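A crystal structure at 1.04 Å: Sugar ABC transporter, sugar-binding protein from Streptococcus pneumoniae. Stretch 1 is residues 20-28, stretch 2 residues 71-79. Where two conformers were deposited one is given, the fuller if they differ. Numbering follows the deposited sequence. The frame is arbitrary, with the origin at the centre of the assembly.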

ATOM      1  N   THR A  20     -16.034  28.215  -4.801  1.00 19.30           N
ATOM      2  CA  THR A  20     -15.131  27.512  -3.943  1.00 18.62           C
ATOM      3  C   THR A  20     -15.547  26.068  -3.746  1.00 16.05           C
ATOM      4  O   THR A  20     -16.767  25.740  -3.456  1.00 16.50           O
ATOM      5  CB  THR A  20     -15.058  28.207  -2.572  1.00 20.83           C
ATOM      6  OG1 THR A  20     -14.730  29.586  -2.739  1.00 24.72           O
ATOM      7  CG2 THR A  20     -14.003  27.565  -1.678  1.00 23.71           C
ATOM      8  N   ILE A  21     -14.600  25.164  -3.893  1.00 14.82           N
ATOM      9  CA  ILE A  21     -14.789  23.751  -3.627  1.00 13.25           C
ATOM     10  C   ILE A  21     -13.842  23.329  -2.532  1.00 12.19           C
ATOM     11  O   ILE A  21     -12.841  23.954  -2.254  1.00 14.66           O
ATOM     12  CB  ILE A  21     -14.548  22.946  -4.899  1.00 13.38           C
ATOM     13  CG1 ILE A  21     -13.179  23.109  -5.486  1.00 14.28           C
ATOM     14  CG2 ILE A  21     -15.691  23.208  -5.947  1.00 17.36           C
ATOM     15  CD1 ILE A  21     -12.789  22.118  -6.564  1.00 18.11           C
ATOM     16  N   GLU A  22     -14.211  22.217  -1.871  1.00 12.30           N
ATOM     17  CA  GLU A  22     -13.412  21.608  -0.829  1.00 11.75           C
ATOM     18  C   GLU A  22     -12.710  20.379  -1.338  1.00 11.28           C
ATOM     19  O   GLU A  22     -13.303  19.538  -1.993  1.00 12.59           O
ATOM     20  CB  GLU A  22     -14.297  21.153   0.322  1.00 13.45           C
ATOM     21  CG  GLU A  22     -13.545  20.478   1.437  1.00 16.00           C
ATOM     22  CD  GLU A  22     -14.301  20.012   2.596  1.00 18.59           C
ATOM     23  OE1 GLU A  22     -15.495  20.401   2.720  1.00 33.71           O
ATOM     24  OE2 GLU A  22     -13.806  19.275   3.459  1.00 20.36           O
ATOM     25  N   TYR A  23     -11.418  20.292  -1.038  1.00 11.03           N
ATOM     26  CA  TYR A  23     -10.598  19.066  -1.227  1.00 10.84           C
ATOM     27  C   TYR A  23     -10.310  18.547   0.166  1.00 10.27           C
ATOM     28  O   TYR A  23      -9.558  19.166   0.947  1.00 11.48           O
ATOM     29  CB  TYR A  23      -9.317  19.342  -2.012  1.00 10.60           C
ATOM     30  CG  TYR A  23      -8.390  18.173  -1.934  1.00 10.42           C
ATOM     31  CD1 TYR A  23      -8.810  16.892  -2.210  1.00 10.57           C
ATOM     32  CD2 TYR A  23      -7.080  18.327  -1.484  1.00 10.58           C
ATOM     33  CE1 TYR A  23      -7.952  15.810  -2.033  1.00 10.07           C
ATOM     34  CE2 TYR A  23      -6.240  17.235  -1.315  1.00 10.67           C
ATOM     35  CZ  TYR A  23      -6.698  15.977  -1.573  1.00  9.79           C
ATOM     36  OH  TYR A  23      -5.907  14.863  -1.345  1.00 10.57           O
ATOM     37  N   PHE A  24     -10.896  17.381   0.478  1.00 11.20           N
ATOM     38  CA  PHE A  24     -10.705  16.751   1.808  1.00 10.60           C
ATOM     39  C   PHE A  24      -9.494  15.802   1.711  1.00 10.39           C
ATOM     40  O   PHE A  24      -9.570  14.745   1.109  1.00 10.91           O
ATOM     41  CB  PHE A  24     -11.974  15.992   2.202  1.00 11.00           C
ATOM     42  CG  PHE A  24     -11.946  15.415   3.572  1.00 11.00           C
ATOM     43  CD1 PHE A  24     -12.384  16.141   4.696  1.00 12.91           C
ATOM     44  CD2 PHE A  24     -11.475  14.111   3.799  1.00 11.39           C
ATOM     45  CE1 PHE A  24     -12.405  15.575   5.992  1.00 12.97           C
ATOM     46  CE2 PHE A  24     -11.509  13.582   5.058  1.00 12.70           C
ATOM     47  CZ  PHE A  24     -11.961  14.316   6.124  1.00 13.39           C
ATOM     48  N   ASN A  25      -8.370  16.263   2.251  1.00 10.33           N
ATOM     49  CA  ASN A  25      -7.112  15.538   2.111  1.00 10.41           C
ATOM     50  C   ASN A  25      -6.904  14.552   3.246  1.00  9.96           C
ATOM     51  O   ASN A  25      -7.206  14.856   4.408  1.00 11.52           O
ATOM     52  CB  ASN A  25      -6.007  16.586   2.179  1.00 10.38           C
ATOM     53  CG  ASN A  25      -4.646  15.981   1.880  1.00 10.96           C
ATOM     54  OD1 ASN A  25      -4.474  15.177   0.949  1.00 11.22           O
ATOM     55  ND2 ASN A  25      -3.635  16.441   2.591  1.00 11.90           N
ATOM     56  N   GLN A  26      -6.296  13.426   2.946  1.00 10.94           N
ATOM     57  CA  GLN A  26      -5.824  12.484   3.982  1.00 11.11           C
ATOM     58  C   GLN A  26      -4.273  12.354   3.932  1.00 12.27           C
ATOM     59  O   GLN A  26      -3.706  11.758   4.835  1.00 13.60           O
ATOM     60  CB  GLN A  26      -6.480  11.133   3.962  1.00 11.18           C
ATOM     61  CG  GLN A  26      -7.987  11.258   4.221  1.00 13.27           C
ATOM     62  CD  GLN A  26      -8.621   9.986   4.587  1.00 13.93           C
ATOM     63  OE1 GLN A  26      -8.269   9.398   5.681  1.00 16.95           O
ATOM     64  NE2 GLN A  26      -9.566   9.536   3.824  1.00 16.88           N
ATOM     65  N   LYS A  27      -3.574  12.938   2.959  0.50 11.46           N
ATOM     66  CA  LYS A  27      -2.128  12.768   2.917  0.50 12.24           C
ATOM     67  C   LYS A  27      -1.509  14.000   3.565  0.50 12.26           C
ATOM     68  O   LYS A  27      -1.016  14.932   2.920  0.50 12.55           O
ATOM     69  CB  LYS A  27      -1.725  12.626   1.477  0.50 13.37           C
ATOM     70  CG  LYS A  27      -0.288  12.250   1.276  0.50 13.17           C
ATOM     71  CD  LYS A  27       0.066  10.770   1.447  0.50 12.23           C
ATOM     72  CE  LYS A  27       1.550  10.498   1.302  0.50 13.20           C
ATOM     73  NZ  LYS A  27       1.818   9.090   1.649  0.50 15.39           N
ATOM     74  N   LYS A  28      -1.629  14.048   4.892  0.80 14.23           N
ATOM     75  CA  LYS A  28      -1.277  15.231   5.669  0.80 14.91           C
ATOM     76  C   LYS A  28       0.130  15.586   5.403  0.80 14.64           C
ATOM     77  O   LYS A  28       0.452  16.781   5.344  0.80 15.44           O
ATOM     78  CB  LYS A  28      -1.359  14.968   7.144  0.80 17.62           C
ATOM     79  CG  LYS A  28      -2.699  14.749   7.556  0.80 22.57           C
ATOM     80  CD  LYS A  28      -2.901  14.581   9.076  0.80 24.84           C
ATOM     81  CE  LYS A  28      -4.314  14.930   9.469  0.80 26.11           C
ATOM     82  NZ  LYS A  28      -5.333  14.271   8.742  0.80 23.35           N
ATOM     83  N   VAL A  71     -20.840  15.943   2.201  1.00 16.88           N
ATOM     84  CA  VAL A  71     -19.746  15.281   1.479  1.00 16.66           C
ATOM     85  C   VAL A  71     -18.834  16.316   0.840  1.00 14.80           C
ATOM     86  O   VAL A  71     -19.296  17.193   0.101  1.00 15.94           O
ATOM     87  CB  VAL A  71     -20.285  14.285   0.403  1.00 17.62           C
ATOM     88  CG1 VAL A  71     -19.137  13.520  -0.288  1.00 16.63           C
ATOM     89  CG2 VAL A  71     -21.299  13.331   0.958  1.00 19.94           C
ATOM     90  N   PRO A  72     -17.490  16.288   1.141  1.00 14.54           N
ATOM     91  CA  PRO A  72     -16.626  17.228   0.465  1.00 13.37           C
ATOM     92  C   PRO A  72     -16.710  17.084  -1.047  1.00 12.61           C
ATOM     93  O   PRO A  72     -16.956  16.005  -1.591  1.00 12.74           O
ATOM     94  CB  PRO A  72     -15.263  16.845   0.962  1.00 13.00           C
ATOM     95  CG  PRO A  72     -15.503  16.145   2.241  1.00 14.19           C
ATOM     96  CD  PRO A  72     -16.765  15.411   2.077  1.00 14.58           C
ATOM     97  N   ASP A  73     -16.452  18.178  -1.819  1.00 11.91           N
ATOM     98  CA  ASP A  73     -16.566  18.112  -3.290  1.00 11.49           C
ATOM     99  C   ASP A  73     -15.593  17.094  -3.850  1.00 11.32           C
ATOM    100  O   ASP A  73     -15.991  16.349  -4.742  1.00 11.54           O
ATOM    101  CB  ASP A  73     -16.314  19.474  -3.887  1.00 12.36           C
ATOM    102  CG  ASP A  73     -17.264  20.514  -3.283  1.00 13.69           C
ATOM    103  OD1 ASP A  73     -18.391  20.604  -3.672  1.00 17.15           O
ATOM    104  OD2 ASP A  73     -16.831  21.207  -2.332  1.00 16.83           O
ATOM    105  N   VAL A  74     -14.355  17.125  -3.413  1.00 10.87           N
ATOM    106  CA  VAL A  74     -13.337  16.183  -3.849  1.00 10.24           C
ATOM    107  C   VAL A  74     -12.784  15.559  -2.598  1.00 10.60           C
ATOM    108  O   VAL A  74     -12.419  16.254  -1.664  1.00 11.38           O
ATOM    109  CB  VAL A  74     -12.230  16.863  -4.658  1.00 10.50           C
ATOM    110  CG1 VAL A  74     -11.213  15.806  -5.147  1.00 11.72           C
ATOM    111  CG2 VAL A  74     -12.814  17.589  -5.912  1.00 13.21           C
ATOM    112  N   VAL A  75     -12.745  14.212  -2.571  1.00 10.41           N
ATOM    113  CA  VAL A  75     -12.354  13.469  -1.381  1.00 10.37           C
ATOM    114  C   VAL A  75     -11.189  12.575  -1.665  1.00 10.19           C
ATOM    115  O   VAL A  75     -11.234  11.747  -2.564  1.00 10.42           O
ATOM    116  CB  VAL A  75     -13.555  12.582  -0.911  1.00 12.38           C
ATOM    117  CG1 VAL A  75     -13.197  11.819   0.354  1.00 14.33           C
ATOM    118  CG2 VAL A  75     -14.792  13.469  -0.650  1.00 15.43           C
ATOM    119  N   ASN A  76     -10.152  12.707  -0.839  1.00  9.74           N
ATOM    120  CA  ASN A  76      -9.070  11.674  -0.820  1.00  9.40           C
ATOM    121  C   ASN A  76      -9.658  10.517   0.026  1.00  9.85           C
ATOM    122  O   ASN A  76      -9.830  10.676   1.231  1.00 11.20           O
ATOM    123  CB  ASN A  76      -7.825  12.272  -0.225  1.00  9.59           C
ATOM    124  CG  ASN A  76      -6.645  11.345  -0.084  1.00 10.75           C
ATOM    125  OD1 ASN A  76      -6.589  10.223  -0.744  1.00 12.63           O
ATOM    126  ND2 ASN A  76      -5.745  11.730   0.675  1.00  9.83           N
ATOM    127  N   ILE A  77      -9.925   9.396  -0.612  1.00 10.19           N
ATOM    128  CA  ILE A  77     -10.468   8.199   0.041  1.00 10.06           C
ATOM    129  C   ILE A  77      -9.697   7.035  -0.515  1.00 10.09           C
ATOM    130  O   ILE A  77      -9.440   6.968  -1.728  1.00 11.20           O
ATOM    131  CB  ILE A  77     -12.003   8.110  -0.185  1.00 11.15           C
ATOM    132  CG1 ILE A  77     -12.534   6.877   0.555  1.00 11.95           C
ATOM    133  CG2 ILE A  77     -12.390   8.115  -1.638  1.00 12.51           C
ATOM    134  CD1 ILE A  77     -14.110   6.801   0.516  1.00 13.98           C
ATOM    135  N   TYR A  78      -9.316   6.105   0.343  1.00 11.17           N
ATOM    136  CA  TYR A  78      -8.487   4.998  -0.091  1.00 10.86           C
ATOM    137  C   TYR A  78      -9.398   3.983  -0.763  1.00 11.48           C
ATOM    138  O   TYR A  78     -10.399   3.517  -0.205  1.00 11.31           O
ATOM    139  CB  TYR A  78      -7.744   4.421   1.124  1.00 12.26           C
ATOM    140  CG  TYR A  78      -6.900   5.414   1.805  1.00 11.36           C
ATOM    141  CD1 TYR A  78      -5.850   6.046   1.122  1.00 12.99           C
ATOM    142  CD2 TYR A  78      -7.107   5.818   3.096  1.00 15.43           C
ATOM    143  CE1 TYR A  78      -5.087   7.014   1.687  1.00 13.93           C
ATOM    144  CE2 TYR A  78      -6.301   6.769   3.743  1.00 17.16           C
ATOM    145  CZ  TYR A  78      -5.318   7.417   3.031  1.00 13.92           C
ATOM    146  OH  TYR A  78      -4.541   8.339   3.608  1.00 16.27           O
ATOM    147  N   PRO A  79      -9.091   3.630  -2.022  1.00 11.32           N
ATOM    148  CA  PRO A  79     -10.090   2.955  -2.845  1.00 11.35           C
ATOM    149  C   PRO A  79     -10.303   1.506  -2.489  1.00 11.39           C
ATOM    150  O   PRO A  79     -11.337   0.934  -2.927  1.00 13.51           O
ATOM    151  CB  PRO A  79      -9.619   3.190  -4.274  1.00 13.31           C
ATOM    152  CG  PRO A  79      -8.135   3.321  -4.142  1.00 13.91           C
ATOM    153  CD  PRO A  79      -7.910   4.092  -2.814  1.00 12.51           C
TER

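A strand that enters stretch 1 from earlier in the chain and includes Tyr23 and Phe24 runs parallel to strand 74-76; their N-to-C directions differ by 7° and their axes approach to 4.7 Å. Tyr23 pairs with Val74 (CA to CA 4.8 Å) and Phe24 with Val75 (CA to CA 4.9 Å), and the contact buries 626 Å² summed over both sides. Three backbone hydrogen bonds make the ladder. Val74 N donates to Glu22 O at 3.0 Å, Phe24 N donates to Val74 O at 2.9 Å, and Asn76 N donates to Phe24 O at 2.9 Å. The pattern is that of a parallel sheet: Val74 lends both its N and its O to the residues before and after Tyr23, and Phe24 likewise bonds to the residues before and after Val75. Val74 O also receives a CA-H...O contact from Tyr23 CA at 3.4 Å.

Asn76 is the residue most covered by the opposing stretch, with 99 Å² of its surface covered by stretch 1, and its CA-to-CB bond points toward stretch 1. Its backbone works at both ends: the N closes the ladder on Phe24, while the O accepts a hydrogen bond from Gln26 NE2 at 2.8 Å. The side-chain amide lies near the backbone of the turn, its modelled ND2 2.9 Å from Gln26 N; because the amide is probably turned over in the model, the roles of its two ends stay open. Asn76 CB packs 3.4 Å from Tyr23 OH. That hydroxyl makes a weak hydrogen bond to Asn25 OD1 at 2.7 Å, and the same OD1 accepts from Lys27 N at 3.1 Å.

Gln26, with 80 Å² covered, extends the contact past the ladder. Its CA-to-CB bond points toward stretch 2, and the bond from NE2 to Asn76 O lets a side chain supply the donor for a main-chain carbonyl. The aliphatic part is in contact too: Gln26 CB lies 3.4 Å from Tyr78 OH. The tyrosine's CA-to-CB bond points sideways, but the end of its side chain comes nearer and brings the hydroxyl to the glutamine.

At the other end, Glu22 and Asp73 meet just before the second strand begins. Asp73 OD2 accepts a nearly straight hydrogen bond from Glu22 N at 2.8 Å, the N-H...O angle being 170°, so a carboxylate takes the amide hydrogen of the first strand just ahead of the ladder. The Glu22 side chain is extended, with chi1 and chi2 both t, and its CD passes 3.7 Å from Pro72 CB; both carboxylate oxygens are hydrogen-bonded elsewhere in the structure.

Apolar contacts occur on both faces. On the face of Tyr23 and Val74, Tyr23 CD1 meets Val74 CG1 at 3.9 Å. On the face of Phe24 and Val75, Phe24 CB rests 3.5 Å from Pro72 CG, whereas Phe24 CD2 and Val75 CG1 are a looser 4.5 Å apart, as the end of the phenylalanine side chain leads away.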